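Local coordinates for suppressor of fused family protein (PDB 3K5J) that is of unknown function but resembles the N-terminal domain of human Suppressor of fused, and may likewise act through protein binding, at residues Gln6-Leu9 with Ser10-Lys14; Leu149-Thr153 with His154-Glu158. All coordinates share one frame; numbering follows the deposited sequence.

Contact 1: residues Gln6-Leu9 with Ser10-Lys14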
loop_
_atom_site.group_PDB
_atom_site.type_symbol
_atom_site.label_atom_id
_atom_site.label_comp_id
_atom_site.label_asym_id
_atom_site.label_seq_id
_atom_site.Cartn_x
_atom_site.Cartn_y
_atom_site.Cartn_z
ATOM N N GLN A 6 11.361 -7.056 12.798
ATOM C CA GLN A 6 10.862 -6.829 14.146
ATOM C C GLN A 6 10.750 -5.318 14.417
ATOM O O GLN A 6 9.813 -4.899 15.135
ATOM C CB GLN A 6 11.700 -7.562 15.189
ATOM C CG GLN A 6 11.205 -7.352 16.629
ATOM C CD GLN A 6 9.826 -7.878 16.857
ATOM O OE1 GLN A 6 9.503 -9.000 16.468
ATOM N NE2 GLN A 6 8.990 -7.089 17.522
ATOM N N THR A 7 11.673 -4.498 13.899
ATOM C CA THR A 7 11.499 -3.034 14.011
ATOM C C THR A 7 10.204 -2.569 13.345
ATOM O O THR A 7 9.477 -1.769 13.924
ATOM C CB THR A 7 12.706 -2.200 13.541
ATOM O OG1 THR A 7 12.784 -2.131 12.110
ATOM C CG2 THR A 7 14.020 -2.698 14.217
ATOM N N VAL A 8 9.889 -3.109 12.181
ATOM C CA VAL A 8 8.643 -2.766 11.502
ATOM C C VAL A 8 7.441 -3.225 12.330
ATOM O O VAL A 8 6.492 -2.463 12.563
ATOM C CB VAL A 8 8.602 -3.321 10.062
ATOM C CG1 VAL A 8 7.213 -3.144 9.407
ATOM C CG2 VAL A 8 9.721 -2.721 9.195
ATOM N N LEU A 9 7.461 -4.471 12.772
ATOM C CA LEU A 9 6.354 -5.006 13.568
ATOM C C LEU A 9 6.120 -4.169 14.822
ATOM O O LEU A 9 4.978 -3.839 15.140
ATOM C CB LEU A 9 6.626 -6.448 13.960
ATOM C CG LEU A 9 5.584 -7.155 14.845
ATOM C CD1 LEU A 9 4.174 -7.056 14.275
ATOM C CD2 LEU A 9 6.030 -8.588 15.115
ATOM N N SER A 10 7.201 -3.789 15.503
ATOM C CA SER A 10 7.087 -2.954 16.720
ATOM C C SER A 10 6.485 -1.600 16.420
ATOM O O SER A 10 5.688 -1.088 17.181
ATOM C CB SER A 10 8.461 -2.780 17.341
ATOM O OG SER A 10 8.875 -3.997 17.923
ATOM N N HIS A 11 6.880 -1.019 15.285
ATOM C CA HIS A 11 6.349 0.255 14.825
ATOM C C HIS A 11 4.834 0.154 14.604
ATOM O O HIS A 11 4.047 0.987 15.070
ATOM C CB HIS A 11 7.076 0.684 13.546
ATOM C CG HIS A 11 6.571 1.961 12.964
ATOM N ND1 HIS A 11 6.701 3.183 13.593
ATOM C CD2 HIS A 11 5.940 2.197 11.786
ATOM C CE1 HIS A 11 6.180 4.117 12.811
ATOM N NE2 HIS A 11 5.710 3.546 11.715
ATOM N N LEU A 12 4.411 -0.906 13.930
ATOM C CA LEU A 12 2.993 -1.098 13.669
ATOM C C LEU A 12 2.212 -1.395 14.947
ATOM O O LEU A 12 1.113 -0.903 15.136
ATOM C CB LEU A 12 2.764 -2.215 12.641
ATOM C CG LEU A 12 3.463 -2.100 11.296
ATOM C CD1 LEU A 12 3.232 -3.338 10.433
ATOM C CD2 LEU A 12 3.067 -0.792 10.597
ATOM N N GLN A 13 2.807 -2.210 15.821
ATOM C CA GLN A 13 2.144 -2.596 17.067
ATOM C C GLN A 13 1.957 -1.386 18.005
ATOM O O GLN A 13 0.931 -1.287 18.724
ATOM C CB GLN A 13 2.898 -3.728 17.761
ATOM C CG GLN A 13 2.142 -4.363 18.870
ATOM C CD GLN A 13 0.857 -5.069 18.421
ATOM O OE1 GLN A 13 0.925 -6.241 18.014
ATOM N NE2 GLN A 13 -0.329 -4.385 18.504
ATOM N N LYS A 14 2.932 -0.483 18.003
ATOM C CA LYS A 14 2.885 0.778 18.775
ATOM C C LYS A 14 1.781 1.693 18.264
ATOM O O LYS A 14 1.079 2.357 19.050
ATOM C CB LYS A 14 4.240 1.495 18.697
ATOM C CG LYS A 14 4.305 2.861 19.378
ATOM C CD LYS A 14 5.557 3.613 19.003
ATOM C CE LYS A 14 5.360 5.100 19.201
ATOM N NZ LYS A 14 4.989 5.392 20.605
#
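Q6 to L9 and S10 to K14 are successive turns of helix 2-15, joined by four i to i+4 backbone hydrogen bonds. S10 N donates to Q6 O, H11 N to T7 O, L12 N to V8 O and Q13 N to L9 O, the last over 2.8 Å. The near-straight N-H···O bonds and the uniform backbone torsions are those of a regular alpha helix. L12 N approaches V8 O almost in line with its C=O bond, at 163°, whereas S10 N stands 27° off the carbonyl plane of Q6.

On the solvent side, S10 folds back along the helix: with OG opposite its own carbonyl carbon (chi1 -72°), the hydroxyl lies 3.1 Å from Q6 O. The Q6 chain bends at CG and carries its amide over the same turn, leaving NE2 3.1 Å from S10 OG.

The helix is amphipathic and packs by its apolar side on the mixed beta-sheet. V8 and L12, one turn apart, point the same way, and V8 CG1 meets L12 CD1 at 4.1 Å. Both touch F41 of strand 39-43, and on strand 52-57 V8 touches S57 and L12 touches V55, while L9 and L12 also touch I21. H11 directs its imidazole away from the preceding turn; there NE2 bonds to L129 O and the ring stacks on F137. H11 CB remains 3.3 Å from V8 O. Q13 CB passes L9 O at the same separation, and the Q13 amide NE2 bonds to H19 O, tying the end of the helix to the chain leading into strand 21-24.

Contact 2: residues Leu149-Thr153 with His154-Glu158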
loop_
_atom_site.group_PDB
_atom_site.type_symbol
_atom_site.label_atom_id
_atom_site.label_comp_id
_atom_site.label_asym_id
_atom_site.label_seq_id
_atom_site.Cartn_x
_atom_site.Cartn_y
_atom_site.Cartn_z
ATOM N N LEU A 149 -5.409 7.587 -16.109
ATOM C CA LEU A 149 -5.209 8.269 -17.407
ATOM C C LEU A 149 -5.047 9.777 -17.231
ATOM O O LEU A 149 -4.179 10.415 -17.890
ATOM C CB LEU A 149 -6.357 7.937 -18.369
ATOM C CG LEU A 149 -6.230 8.632 -19.734
ATOM C CD1 LEU A 149 -5.003 8.142 -20.471
ATOM C CD2 LEU A 149 -7.508 8.383 -20.526
ATOM N N PHE A 150 -5.860 10.374 -16.380
ATOM C CA PHE A 150 -5.788 11.770 -16.040
ATOM C C PHE A 150 -4.375 12.179 -15.663
ATOM O O PHE A 150 -3.960 13.246 -16.016
ATOM C CB PHE A 150 -6.818 12.060 -14.922
ATOM C CG PHE A 150 -6.829 13.447 -14.377
ATOM C CD1 PHE A 150 -6.085 13.764 -13.283
ATOM C CD2 PHE A 150 -7.686 14.404 -14.878
ATOM C CE1 PHE A 150 -6.113 15.011 -12.746
ATOM C CE2 PHE A 150 -7.705 15.645 -14.333
ATOM C CZ PHE A 150 -6.926 15.933 -13.260
ATOM N N LEU A 151 -3.628 11.323 -14.986
ATOM C CA LEU A 151 -2.286 11.659 -14.509
ATOM C C LEU A 151 -1.243 11.763 -15.611
ATOM O O LEU A 151 -0.147 12.289 -15.396
ATOM C CB LEU A 151 -1.850 10.676 -13.414
ATOM C CG LEU A 151 -2.558 10.836 -12.067
ATOM C CD1 LEU A 151 -2.217 9.680 -11.138
ATOM C CD2 LEU A 151 -2.181 12.184 -11.421
ATOM N N ASN A 152 -1.606 11.337 -16.803
ATOM C CA ASN A 152 -0.731 11.568 -17.955
ATOM C C ASN A 152 -0.633 13.013 -18.375
ATOM O O ASN A 152 0.368 13.395 -18.998
ATOM C CB ASN A 152 -1.207 10.734 -19.135
ATOM C CG ASN A 152 -0.902 9.283 -18.941
ATOM O OD1 ASN A 152 -0.036 8.946 -18.137
ATOM N ND2 ASN A 152 -1.589 8.408 -19.668
ATOM N N THR A 153 -1.651 13.805 -18.093
ATOM C CA THR A 153 -1.656 15.221 -18.535
ATOM C C THR A 153 -2.023 16.206 -17.432
ATOM O O THR A 153 -2.350 17.378 -17.686
ATOM C CB THR A 153 -2.629 15.418 -19.712
ATOM O OG1 THR A 153 -3.980 15.159 -19.278
ATOM C CG2 THR A 153 -2.245 14.489 -20.860
ATOM N N HIS A 154 -1.965 15.743 -16.190
ATOM C CA HIS A 154 -2.238 16.590 -15.049
ATOM C C HIS A 154 -1.346 16.136 -13.921
ATOM O O HIS A 154 -0.848 15.027 -13.930
ATOM C CB HIS A 154 -3.672 16.454 -14.574
ATOM C CG HIS A 154 -4.698 16.843 -15.580
ATOM N ND1 HIS A 154 -5.171 15.979 -16.545
ATOM C CD2 HIS A 154 -5.395 17.999 -15.737
ATOM C CE1 HIS A 154 -6.083 16.593 -17.276
ATOM N NE2 HIS A 154 -6.258 17.810 -16.787
ATOM N N SER A 155 -1.136 17.000 -12.948
ATOM C CA SER A 155 -0.251 16.670 -11.841
ATOM C C SER A 155 -0.974 15.804 -10.788
ATOM O O SER A 155 -2.206 15.805 -10.669
ATOM C CB SER A 155 0.249 17.942 -11.154
ATOM O OG SER A 155 -0.825 18.584 -10.485
ATOM N N VAL A 156 -0.156 15.129 -10.002
ATOM C CA VAL A 156 -0.630 14.433 -8.818
ATOM C C VAL A 156 -1.325 15.405 -7.884
ATOM O O VAL A 156 -2.348 15.092 -7.329
ATOM C CB VAL A 156 0.526 13.674 -8.129
ATOM C CG1 VAL A 156 0.113 13.182 -6.773
ATOM C CG2 VAL A 156 1.013 12.556 -9.035
ATOM N N GLU A 157 -0.781 16.611 -7.692
ATOM C CA GLU A 157 -1.428 17.597 -6.819
ATOM C C GLU A 157 -2.855 17.884 -7.269
ATOM O O GLU A 157 -3.782 17.983 -6.431
ATOM C CB GLU A 157 -0.630 18.922 -6.779
ATOM C CG GLU A 157 0.555 18.904 -5.840
ATOM N N GLU A 158 -3.067 18.028 -8.585
ATOM C CA GLU A 158 -4.433 18.295 -9.076
ATOM C C GLU A 158 -5.365 17.124 -8.742
ATOM O O GLU A 158 -6.517 17.303 -8.328
ATOM C CB GLU A 158 -4.502 18.562 -10.575
ATOM C CG GLU A 158 -3.920 19.857 -11.107
ATOM C CD GLU A 158 -3.835 19.746 -12.631
ATOM O OE1 GLU A 158 -4.933 19.602 -13.223
ATOM O OE2 GLU A 158 -2.704 19.710 -13.208
#
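F150 and H154 meet as an offset stack, evidenced by a centroid separation of 3.7 Å and planes only 3° from parallel. F150 CE2 lies over the centre of the imidazole, and H154 ND1 sits above the phenyl face, displaced toward its rim. H154 CB adds a CH-pi contact, sitting over the F150 face. T153 O lies over the other imidazole face, so the ring is sandwiched.

Hydrogen bonding fixes the rotation of that ring. H154 ND1 donates to F150 O (3.0 Å, 153° at the hydrogen), and the acceptor is only 8° out of the imidazole plane. F150 O also accepts from T153 N, closing the type I turn F150 to T153; the two donors come from opposite faces of the carbonyl plane.

A capping box starts the next helix: E158 N donates to S155 OG at 3.0 Å, and S155 N to E158 OE2 at 3.1 Å, in a nearly straight bond that meets the carboxylate from above its plane.

In the apolar packing, L151 CD2 lies against V156, 4.0 Å from V156 CG2.

The turn thus links helix 145-150, which follows strand 135-143, to helix 156-166, whose L159 touches F150 and L151, while V179 and Q181 of the C-terminal tail pack against F150 and H154 respectively.

Contact 1 comes first along the chain, in helix 2-15, and closes long before contact 2 opens near the C-terminal end. Their centres are 34 Å apart, on opposite sides of the chain's centre, with nearest atoms about 22 Å apart and no touch between them. The mixed beta-sheet relates them: helix 2-15 packs on its strands 21-24, 39-43 and 52-57, and also reaches strand 135-143, which leads on to helix 145-150 and contact 2. In contact 1, V8, L9 and L12 lie on the face of helix 2-15 that packs on the sheet, whereas contact 2 shapes a surface connection between two helices. Both belong to a single-chain assembly.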